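Local coordinates for protein Niban 2 (Homo sapiens, PDB 7CTP) that may help to suppress apoptosis and may promote melanoma cell invasion in vitro, at residues Q29-Q34 / T209-M214; A55-R60 / V444-T449; N136-T141 / E262-W267. One frame throughout, in Å; residues are numbered along the deposited sequence.

Contact 1: Q29-Q34 / T209-M214; sequences QFYEDQ and TDAIRM
The Phe30 ring lies against the backbone of Met214, whose carbonyl carbon C sits 4.1 Å above one ring face of Phe30, displaced toward the rim; Ala211 O comes in obliquely. The Tyr31 ring meets the contact differently, with the Ala211 methyl at its edge, near its plane, while Phe286 packs against Tyr31 edge-to-face. This is helix-helix packing with a small residue at the crossing: the axes of segments 29-34 and 209-214, which lie on helices 10-48 and 204-218, approach to 8.4 Å, with 133° between their N-to-C directions. Ala211 probably allows that spacing: its CB lies 3.6 Å from Tyr31 CA, and there is no longer branch to hold the backbones apart. Next to it, Phe30 and Met214 cross at about a right angle, Phe30 CD1 lying 3.7 Å from Met214 CB.

Gln34 comes down on the other flank of Ala211. Its CG packs 3.8 Å from Ala211 N, and a bend at chi2 (-52°) carries CD round toward Asp210. Gln34 and Asp210 share no direct hydrogen bond; their amide and carboxylate planes are 80° apart. Asn534 binds Gln34 OE1 from outside the pair. Arg213 NH2 forms a salt bridge with Asp210 OD1 within the same helix, NH2 lying above the carboxylate plane. A water links the two helices, donating to Gln34 OE1 at 2.9 Å and to Asp210 OD2 at 3.1 Å.

Contact 2: A55-R60 / V444-T449; sequences AQLLWR and VYTFET
Arg60 CA rests almost exactly over the centre of the Tyr445 ring, a CH-pi contact 3.6 Å from the centroid and 3° off the normal. Thr449 OG1 lies over the opposite face, so the ring is sandwiched, and Leu58 CB meets its edge at CE2. One residue along the helix a hydrogen bond draws the loop in: Leu58 N donates to Thr446 OG1 at 2.7 Å, with an N-H...O angle of 141°; that hydroxyl donates in turn to Asn442 O.

An alanine at Tyr445 would probably strip Arg60 CA of the ring face it rests on and Leu58 CB of the ring edge, leaving the loop freer to shift.

Toward the guanidinium the contact becomes watery. Arg60 NH1 stands 4.7 Å from Glu448 OE1, and two waters span the gap, both donating to that oxygen: one accepts from Arg60 NH1, the other from NH2. The direct salt bridge of Arg60 goes to Asp441. From the helix segment, Tyr445 CD1 lies over one face of the guanidinium and Val444 CG2 at its edge.

The whole is an extended linker laid across a helix: residues 57-60, on the way from helix 10-48 to the first PH-domain strand, 70-77, pack on helix 422-455.

Contact 3: N136-T141 / E262-W267; sequences NSLPGT and ERQRQW
Leu138 supplies the apolar part of this contact, reaching helix 260-337 with both methyls. Its chi2 (165°) puts CD1 of Leu138 3.5 Å from Arg263 O and 3.9 Å from Arg263 CB. The same methyl lies over one face of the Arg263 guanidinium, 4.2 Å above its plane and toward the rim. The other branch turns to Trp267, where Leu138 CD2 comes 4.2 Å from Trp267 CB. Ser137 adds a mixed contact: its OG touches the aliphatic part of Gln264, 3.6 Å from Gln264 CG.

The polar groups are joined through water, no direct hydrogen bond crossing between loop and helix. One water donates both to Ser137 OG, at 2.6 Å, and to Gln264 O, at 2.8 Å; it lies in the plane of the Trp267 ring, at its edge. Ser137 OG itself donates to Ile134 O. A second water donates to Pro139 O and accepts from Arg263 NH1 at 2.7 Å, lying in the guanidinium plane. Arg263 NH1 also binds Gly253 O, which ties its charged end back to the connection that precedes its own helix.

In the fold, the loop between helix 127-134 and strand 157-162 of the PH domain sits here on the start of helix 260-337. Helix 232-252 closes the corner: Lys249 NZ binds Ser137 O, and Leu248 and Lys249 pack against Trp267.

In the fold
Along the chain the segments come in the order 29-34, 55-60, 136-141, 209-214, 262-267 and 444-449, so contact 1 crosses both others, while contact 3 is nested inside contact 2. Contacts 2 and 3 lie on opposite sides of the chain's centre, their own centres about 51 Å apart; the centre of contact 1 is about 35 Å from that of contact 2 and about 34 Å from that of contact 3. Helix 260-337 carries residues 262-267 and, farther on, packs beside contact 1. Helix 10-48 leads from contact 1 into the linker of contact 2. Contact 3 ties the PH domain, and contact 2 its linker, to the helical part; contact 1 joins helices flanking that domain in sequence.

Contact 1: Q29-Q34 / T209-M214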
loop_
_atom_site.group_PDB
_atom_site.type_symbol
_atom_site.label_atom_id
_atom_site.label_comp_id
_atom_site.label_asym_id
_atom_site.label_seq_id
_atom_site.Cartn_x
_atom_site.Cartn_y
_atom_site.Cartn_z
ATOM N N GLN A 29 21.656 -1.468 7.054
ATOM C CA GLN A 29 22.030 -2.199 8.267
ATOM C C GLN A 29 20.795 -2.718 8.993
ATOM O O GLN A 29 20.762 -3.876 9.425
ATOM C CB GLN A 29 22.866 -1.314 9.194
ATOM C CG GLN A 29 24.202 -0.884 8.609
ATOM C CD GLN A 29 24.953 0.092 9.504
ATOM O OE1 GLN A 29 24.398 1.098 9.964
ATOM N NE2 GLN A 29 26.221 -0.200 9.757
ATOM N N PHE A 30 19.756 -1.885 9.120
ATOM C CA PHE A 30 18.486 -2.376 9.660
ATOM C C PHE A 30 17.920 -3.505 8.806
ATOM O O PHE A 30 17.377 -4.487 9.333
ATOM C CB PHE A 30 17.460 -1.239 9.751
ATOM C CG PHE A 30 17.681 -0.303 10.908
ATOM C CD1 PHE A 30 17.318 -0.671 12.196
ATOM C CD2 PHE A 30 18.218 0.959 10.702
ATOM C CE1 PHE A 30 17.513 0.204 13.264
ATOM C CE2 PHE A 30 18.414 1.838 11.769
ATOM C CZ PHE A 30 18.061 1.454 13.047
ATOM N N TYR A 31 18.025 -3.379 7.480
ATOM C CA TYR A 31 17.450 -4.377 6.584
ATOM C C TYR A 31 18.164 -5.724 6.716
ATOM O O TYR A 31 17.514 -6.771 6.853
ATOM C CB TYR A 31 17.505 -3.865 5.143
ATOM C CG TYR A 31 16.985 -4.847 4.139
ATOM C CD1 TYR A 31 15.625 -5.068 4.006
ATOM C CD2 TYR A 31 17.854 -5.579 3.339
ATOM C CE1 TYR A 31 15.137 -5.978 3.094
ATOM C CE2 TYR A 31 17.377 -6.491 2.433
ATOM C CZ TYR A 31 16.025 -6.688 2.312
ATOM O OH TYR A 31 15.540 -7.591 1.410
ATOM N N GLU A 32 19.501 -5.721 6.677
ATOM C CA GLU A 32 20.235 -6.974 6.819
ATOM C C GLU A 32 19.971 -7.614 8.177
ATOM O O GLU A 32 19.851 -8.842 8.273
ATOM C CB GLU A 32 21.736 -6.751 6.606
ATOM C CG GLU A 32 22.101 -6.448 5.150
ATOM C CD GLU A 32 23.602 -6.518 4.877
ATOM O OE1 GLU A 32 24.226 -7.558 5.197
ATOM O OE2 GLU A 32 24.144 -5.540 4.317
ATOM N N ASP A 33 19.846 -6.801 9.228
ATOM C CA ASP A 33 19.493 -7.345 10.539
ATOM C C ASP A 33 18.101 -7.967 10.517
ATOM O O ASP A 33 17.894 -9.063 11.054
ATOM C CB ASP A 33 19.573 -6.256 11.609
ATOM C CG ASP A 33 20.991 -5.978 12.072
ATOM O OD1 ASP A 33 21.907 -6.757 11.725
ATOM O OD2 ASP A 33 21.191 -4.967 12.779
ATOM N N GLN A 34 17.137 -7.288 9.882
ATOM C CA GLN A 34 15.763 -7.790 9.859
ATOM C C GLN A 34 15.626 -9.048 9.012
ATOM O O GLN A 34 14.735 -9.858 9.265
ATOM C CB GLN A 34 14.798 -6.728 9.317
ATOM C CG GLN A 34 14.413 -5.613 10.293
ATOM C CD GLN A 34 13.899 -6.125 11.638
ATOM O OE1 GLN A 34 12.956 -6.912 11.697
ATOM N NE2 GLN A 34 14.533 -5.679 12.722
ATOM N N THR A 209 9.592 -3.905 5.205
ATOM C CA THR A 209 8.715 -2.947 5.869
ATOM C C THR A 209 9.051 -2.817 7.352
ATOM O O THR A 209 8.942 -1.725 7.922
ATOM C CB THR A 209 7.253 -3.328 5.653
ATOM O OG1 THR A 209 7.030 -4.644 6.163
ATOM C CG2 THR A 209 6.936 -3.327 4.178
ATOM N N ASP A 210 9.478 -3.911 7.995
ATOM C CA ASP A 210 9.954 -3.808 9.371
ATOM C C ASP A 210 11.233 -2.987 9.455
ATOM O O ASP A 210 11.409 -2.207 10.394
ATOM C CB ASP A 210 10.175 -5.197 9.979
ATOM C CG ASP A 210 8.873 -5.903 10.328
ATOM O OD1 ASP A 210 7.881 -5.215 10.652
ATOM O OD2 ASP A 210 8.844 -7.153 10.268
ATOM N N ALA A 211 12.143 -3.137 8.487
ATOM C CA ALA A 211 13.360 -2.333 8.521
ATOM C C ALA A 211 13.039 -0.853 8.360
ATOM O O ALA A 211 13.686 0.000 8.982
ATOM C CB ALA A 211 14.340 -2.786 7.437
ATOM N N ILE A 212 12.063 -0.531 7.502
ATOM C CA ILE A 212 11.655 0.860 7.326
ATOM C C ILE A 212 11.151 1.413 8.646
ATOM O O ILE A 212 11.506 2.525 9.055
ATOM C CB ILE A 212 10.580 0.976 6.229
ATOM C CG1 ILE A 212 11.207 0.814 4.836
ATOM C CG2 ILE A 212 9.844 2.321 6.345
ATOM C CD1 ILE A 212 11.955 2.070 4.344
ATOM N N ARG A 213 10.309 0.634 9.332
ATOM C CA ARG A 213 9.737 1.100 10.588
ATOM C C ARG A 213 10.817 1.279 11.646
ATOM O O ARG A 213 10.818 2.279 12.376
ATOM C CB ARG A 213 8.662 0.127 11.073
ATOM C CG ARG A 213 8.008 0.559 12.389
ATOM C CD ARG A 213 6.911 -0.407 12.824
ATOM N NE ARG A 213 7.345 -1.803 12.761
ATOM C CZ ARG A 213 8.134 -2.398 13.651
ATOM N NH1 ARG A 213 8.594 -1.726 14.696
ATOM N NH2 ARG A 213 8.458 -3.676 13.492
ATOM N N MET A 214 11.765 0.332 11.729
ATOM C CA MET A 214 12.820 0.435 12.737
ATOM C C MET A 214 13.749 1.603 12.470
ATOM O O MET A 214 14.217 2.254 13.412
ATOM C CB MET A 214 13.644 -0.856 12.827
ATOM C CG MET A 214 12.875 -2.141 13.001
ATOM S SD MET A 214 12.093 -2.299 14.609
ATOM C CE MET A 214 13.041 -1.175 15.618
HETATM O O HOH W 1 11.476 -8.830 10.158
#

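Contact 2: A55-R60 / V444-T449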
loop_
_atom_site.group_PDB
_atom_site.type_symbol
_atom_site.label_atom_id
_atom_site.label_comp_id
_atom_site.label_asym_id
_atom_site.label_seq_id
_atom_site.Cartn_x
_atom_site.Cartn_y
_atom_site.Cartn_z
ATOM N N ALA A 55 -7.862 -20.604 2.361
ATOM C CA ALA A 55 -9.106 -19.903 2.099
ATOM C C ALA A 55 -10.142 -20.865 1.526
ATOM O O ALA A 55 -9.822 -21.956 1.045
ATOM C CB ALA A 55 -8.878 -18.741 1.135
ATOM N N GLN A 56 -11.407 -20.446 1.592
ATOM C CA GLN A 56 -12.485 -21.218 0.987
ATOM C C GLN A 56 -12.617 -20.907 -0.494
ATOM O O GLN A 56 -12.860 -21.811 -1.303
ATOM C CB GLN A 56 -13.799 -20.941 1.712
ATOM C CG GLN A 56 -13.739 -21.209 3.192
ATOM C CD GLN A 56 -14.388 -22.511 3.575
ATOM O OE1 GLN A 56 -14.381 -23.467 2.804
ATOM N NE2 GLN A 56 -14.967 -22.556 4.773
ATOM N N LEU A 57 -12.462 -19.639 -0.867
ATOM C CA LEU A 57 -12.450 -19.287 -2.278
ATOM C C LEU A 57 -11.136 -19.726 -2.908
ATOM O O LEU A 57 -10.109 -19.860 -2.232
ATOM C CB LEU A 57 -12.645 -17.777 -2.468
ATOM C CG LEU A 57 -14.024 -17.197 -2.136
ATOM C CD1 LEU A 57 -14.010 -15.669 -2.167
ATOM C CD2 LEU A 57 -15.057 -17.725 -3.114
ATOM N N LEU A 58 -11.182 -19.976 -4.208
ATOM C CA LEU A 58 -9.969 -20.235 -4.962
ATOM C C LEU A 58 -9.320 -18.911 -5.344
ATOM O O LEU A 58 -9.985 -17.876 -5.427
ATOM C CB LEU A 58 -10.277 -21.046 -6.216
ATOM C CG LEU A 58 -11.020 -22.356 -5.966
ATOM C CD1 LEU A 58 -11.234 -23.077 -7.275
ATOM C CD2 LEU A 58 -10.248 -23.223 -4.982
ATOM N N TRP A 59 -8.010 -18.951 -5.562
ATOM C CA TRP A 59 -7.240 -17.787 -5.977
ATOM C C TRP A 59 -6.700 -18.023 -7.384
ATOM O O TRP A 59 -6.172 -19.099 -7.680
ATOM C CB TRP A 59 -6.086 -17.503 -5.005
ATOM C CG TRP A 59 -6.497 -17.298 -3.554
ATOM C CD1 TRP A 59 -7.770 -17.181 -3.062
ATOM C CD2 TRP A 59 -5.619 -17.174 -2.421
ATOM N NE1 TRP A 59 -7.737 -16.998 -1.696
ATOM C CE2 TRP A 59 -6.430 -16.989 -1.279
ATOM C CE3 TRP A 59 -4.228 -17.205 -2.261
ATOM C CZ2 TRP A 59 -5.896 -16.835 0.004
ATOM C CZ3 TRP A 59 -3.700 -17.052 -0.984
ATOM C CH2 TRP A 59 -4.534 -16.869 0.130
ATOM N N ARG A 60 -6.857 -17.021 -8.243
ATOM C CA ARG A 60 -6.368 -17.086 -9.614
ATOM C C ARG A 60 -4.859 -17.303 -9.622
ATOM O O ARG A 60 -4.125 -16.658 -8.870
ATOM C CB ARG A 60 -6.751 -15.787 -10.322
ATOM C CG ARG A 60 -6.426 -15.691 -11.774
ATOM C CD ARG A 60 -6.687 -14.264 -12.250
ATOM N NE ARG A 60 -8.073 -13.858 -11.998
ATOM C CZ ARG A 60 -9.117 -14.298 -12.693
ATOM N NH1 ARG A 60 -8.939 -15.145 -13.701
ATOM N NH2 ARG A 60 -10.345 -13.887 -12.388
ATOM N N VAL A 444 -15.002 -14.279 -8.548
ATOM C CA VAL A 444 -15.276 -14.554 -9.956
ATOM C C VAL A 444 -14.405 -15.696 -10.463
ATOM O O VAL A 444 -14.854 -16.510 -11.277
ATOM C CB VAL A 444 -15.120 -13.283 -10.811
ATOM C CG1 VAL A 444 -16.126 -12.227 -10.356
ATOM C CG2 VAL A 444 -13.702 -12.768 -10.760
ATOM N N TYR A 445 -13.158 -15.797 -9.984
ATOM C CA TYR A 445 -12.322 -16.932 -10.380
ATOM C C TYR A 445 -12.932 -18.242 -9.897
ATOM O O TYR A 445 -13.011 -19.224 -10.647
ATOM C CB TYR A 445 -10.904 -16.779 -9.830
ATOM C CG TYR A 445 -10.022 -17.975 -10.145
ATOM C CD1 TYR A 445 -9.572 -18.207 -11.440
ATOM C CD2 TYR A 445 -9.658 -18.876 -9.154
ATOM C CE1 TYR A 445 -8.777 -19.296 -11.739
ATOM C CE2 TYR A 445 -8.861 -19.973 -9.444
ATOM C CZ TYR A 445 -8.425 -20.174 -10.737
ATOM O OH TYR A 445 -7.627 -21.263 -11.039
ATOM N N THR A 446 -13.355 -18.272 -8.631
ATOM C CA THR A 446 -14.004 -19.459 -8.087
ATOM C C THR A 446 -15.273 -19.792 -8.863
ATOM O O THR A 446 -15.513 -20.956 -9.213
ATOM C CB THR A 446 -14.325 -19.249 -6.609
ATOM O OG1 THR A 446 -13.114 -18.975 -5.889
ATOM C CG2 THR A 446 -14.984 -20.492 -6.032
ATOM N N PHE A 447 -16.097 -18.777 -9.143
ATOM C CA PHE A 447 -17.329 -19.009 -9.892
ATOM C C PHE A 447 -17.038 -19.630 -11.250
ATOM O O PHE A 447 -17.694 -20.596 -11.654
ATOM C CB PHE A 447 -18.119 -17.710 -10.075
ATOM C CG PHE A 447 -19.445 -17.913 -10.765
ATOM C CD1 PHE A 447 -20.528 -18.431 -10.067
ATOM C CD2 PHE A 447 -19.597 -17.620 -12.116
ATOM C CE1 PHE A 447 -21.747 -18.640 -10.701
ATOM C CE2 PHE A 447 -20.811 -17.824 -12.753
ATOM C CZ PHE A 447 -21.885 -18.330 -12.047
ATOM N N GLU A 448 -16.053 -19.083 -11.968
ATOM C CA GLU A 448 -15.711 -19.612 -13.285
ATOM C C GLU A 448 -15.242 -21.058 -13.181
ATOM O O GLU A 448 -15.709 -21.933 -13.923
ATOM C CB GLU A 448 -14.631 -18.755 -13.946
ATOM C CG GLU A 448 -14.182 -19.316 -15.296
ATOM C CD GLU A 448 -13.237 -18.403 -16.048
ATOM O OE1 GLU A 448 -12.659 -17.484 -15.427
ATOM O OE2 GLU A 448 -13.066 -18.616 -17.268
ATOM N N THR A 449 -14.325 -21.325 -12.250
ATOM C CA THR A 449 -13.767 -22.666 -12.113
ATOM C C THR A 449 -14.843 -23.677 -11.737
ATOM O O THR A 449 -14.916 -24.769 -12.317
ATOM C CB THR A 449 -12.645 -22.659 -11.080
ATOM O OG1 THR A 449 -11.717 -21.618 -11.404
ATOM C CG2 THR A 449 -11.911 -23.992 -11.086
HETATM O O HOH W 2 -12.786 -15.606 -13.648
HETATM O O HOH W 3 -10.348 -16.366 -16.138
#

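Contact 3: N136-T141 / E262-W267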
loop_
_atom_site.group_PDB
_atom_site.type_symbol
_atom_site.label_atom_id
_atom_site.label_comp_id
_atom_site.label_asym_id
_atom_site.label_seq_id
_atom_site.Cartn_x
_atom_site.Cartn_y
_atom_site.Cartn_z
ATOM N N ASN A 136 1.773 26.292 1.326
ATOM C CA ASN A 136 2.724 26.440 2.424
ATOM C C ASN A 136 3.935 25.532 2.257
ATOM O O ASN A 136 4.592 25.172 3.236
ATOM C CB ASN A 136 2.031 26.191 3.764
ATOM C CG ASN A 136 1.005 27.263 4.077
ATOM O OD1 ASN A 136 1.358 28.382 4.461
ATOM N ND2 ASN A 136 -0.266 26.935 3.890
ATOM N N SER A 137 4.241 25.162 1.014
ATOM C CA SER A 137 5.420 24.343 0.765
ATOM C C SER A 137 6.703 25.123 1.009
ATOM O O SER A 137 7.749 24.521 1.249
ATOM C CB SER A 137 5.392 23.790 -0.656
ATOM O OG SER A 137 5.253 24.823 -1.612
ATOM N N LEU A 138 6.643 26.453 0.951
ATOM C CA LEU A 138 7.753 27.292 1.348
ATOM C C LEU A 138 7.301 28.203 2.483
ATOM O O LEU A 138 6.130 28.599 2.525
ATOM C CB LEU A 138 8.266 28.115 0.156
ATOM C CG LEU A 138 8.762 27.235 -1.001
ATOM C CD1 LEU A 138 8.927 28.027 -2.297
ATOM C CD2 LEU A 138 10.076 26.527 -0.619
ATOM N N PRO A 139 8.174 28.517 3.434
ATOM C CA PRO A 139 7.718 29.157 4.672
ATOM C C PRO A 139 7.439 30.639 4.490
ATOM O O PRO A 139 7.922 31.287 3.560
ATOM C CB PRO A 139 8.898 28.947 5.626
ATOM C CG PRO A 139 10.074 28.981 4.716
ATOM C CD PRO A 139 9.630 28.272 3.455
ATOM N N GLY A 140 6.642 31.166 5.421
ATOM C CA GLY A 140 6.402 32.592 5.527
ATOM C C GLY A 140 5.437 33.169 4.518
ATOM O O GLY A 140 5.354 34.397 4.393
ATOM N N THR A 141 4.693 32.317 3.808
ATOM C CA THR A 141 3.873 32.779 2.695
ATOM C C THR A 141 2.810 33.769 3.143
ATOM O O THR A 141 2.573 34.783 2.476
ATOM C CB THR A 141 3.206 31.594 2.012
ATOM O OG1 THR A 141 4.170 30.544 1.849
ATOM C CG2 THR A 141 2.689 32.023 0.671
ATOM N N GLU A 262 5.222 31.257 -8.099
ATOM C CA GLU A 262 6.356 30.938 -8.962
ATOM C C GLU A 262 7.472 30.256 -8.176
ATOM O O GLU A 262 8.080 29.290 -8.656
ATOM C CB GLU A 262 6.871 32.198 -9.649
ATOM C CG GLU A 262 8.156 32.017 -10.479
ATOM C CD GLU A 262 8.061 30.938 -11.565
ATOM O OE1 GLU A 262 6.942 30.482 -11.900
ATOM O OE2 GLU A 262 9.125 30.553 -12.101
ATOM N N ARG A 263 7.749 30.739 -6.964
ATOM C CA ARG A 263 8.736 30.077 -6.118
ATOM C C ARG A 263 8.291 28.660 -5.770
ATOM O O ARG A 263 9.109 27.728 -5.747
ATOM C CB ARG A 263 8.971 30.907 -4.858
ATOM C CG ARG A 263 9.712 32.228 -5.127
ATOM C CD ARG A 263 9.878 33.044 -3.855
ATOM N NE ARG A 263 10.734 32.351 -2.895
ATOM C CZ ARG A 263 10.353 32.000 -1.672
ATOM N NH1 ARG A 263 11.198 31.363 -0.867
ATOM N NH2 ARG A 263 9.125 32.294 -1.254
ATOM N N GLN A 264 6.989 28.476 -5.519
ATOM C CA GLN A 264 6.460 27.140 -5.234
ATOM C C GLN A 264 6.702 26.196 -6.404
ATOM O O GLN A 264 7.088 25.035 -6.204
ATOM C CB GLN A 264 4.961 27.216 -4.902
ATOM C CG GLN A 264 4.647 27.841 -3.545
ATOM C CD GLN A 264 3.219 28.394 -3.450
ATOM O OE1 GLN A 264 2.338 28.032 -4.234
ATOM N NE2 GLN A 264 2.998 29.280 -2.488
ATOM N N ARG A 265 6.527 26.689 -7.635
ATOM C CA ARG A 265 6.719 25.849 -8.816
ATOM C C ARG A 265 8.191 25.491 -9.016
ATOM O O ARG A 265 8.513 24.370 -9.429
ATOM C CB ARG A 265 6.166 26.554 -10.053
ATOM C CG ARG A 265 6.155 25.691 -11.308
ATOM C CD ARG A 265 6.584 26.483 -12.535
ATOM N NE ARG A 265 8.032 26.679 -12.560
ATOM C CZ ARG A 265 8.756 26.795 -13.669
ATOM N NH1 ARG A 265 10.066 26.972 -13.596
ATOM N NH2 ARG A 265 8.176 26.722 -14.854
ATOM N N GLN A 266 9.095 26.432 -8.737
ATOM C CA GLN A 266 10.516 26.125 -8.842
ATOM C C GLN A 266 10.913 25.049 -7.847
ATOM O O GLN A 266 11.707 24.155 -8.170
ATOM C CB GLN A 266 11.347 27.385 -8.626
ATOM C CG GLN A 266 11.169 28.386 -9.730
ATOM C CD GLN A 266 11.831 29.697 -9.408
ATOM O OE1 GLN A 266 11.217 30.756 -9.519
ATOM N NE2 GLN A 266 13.089 29.634 -8.995
ATOM N N TRP A 267 10.367 25.102 -6.629
ATOM C CA TRP A 267 10.713 24.070 -5.657
ATOM C C TRP A 267 10.223 22.698 -6.118
ATOM O O TRP A 267 10.922 21.690 -5.947
ATOM C CB TRP A 267 10.158 24.394 -4.269
ATOM C CG TRP A 267 10.305 23.194 -3.402
ATOM C CD1 TRP A 267 9.318 22.337 -3.012
ATOM C CD2 TRP A 267 11.529 22.648 -2.910
ATOM N NE1 TRP A 267 9.849 21.306 -2.278
ATOM C CE2 TRP A 267 11.206 21.473 -2.197
ATOM C CE3 TRP A 267 12.867 23.048 -2.985
ATOM C CZ2 TRP A 267 12.173 20.691 -1.559
ATOM C CZ3 TRP A 267 13.833 22.269 -2.344
ATOM C CH2 TRP A 267 13.479 21.102 -1.644
HETATM O O HOH W 4 6.193 23.795 -3.841
HETATM O O HOH W 5 9.737 31.250 1.416
#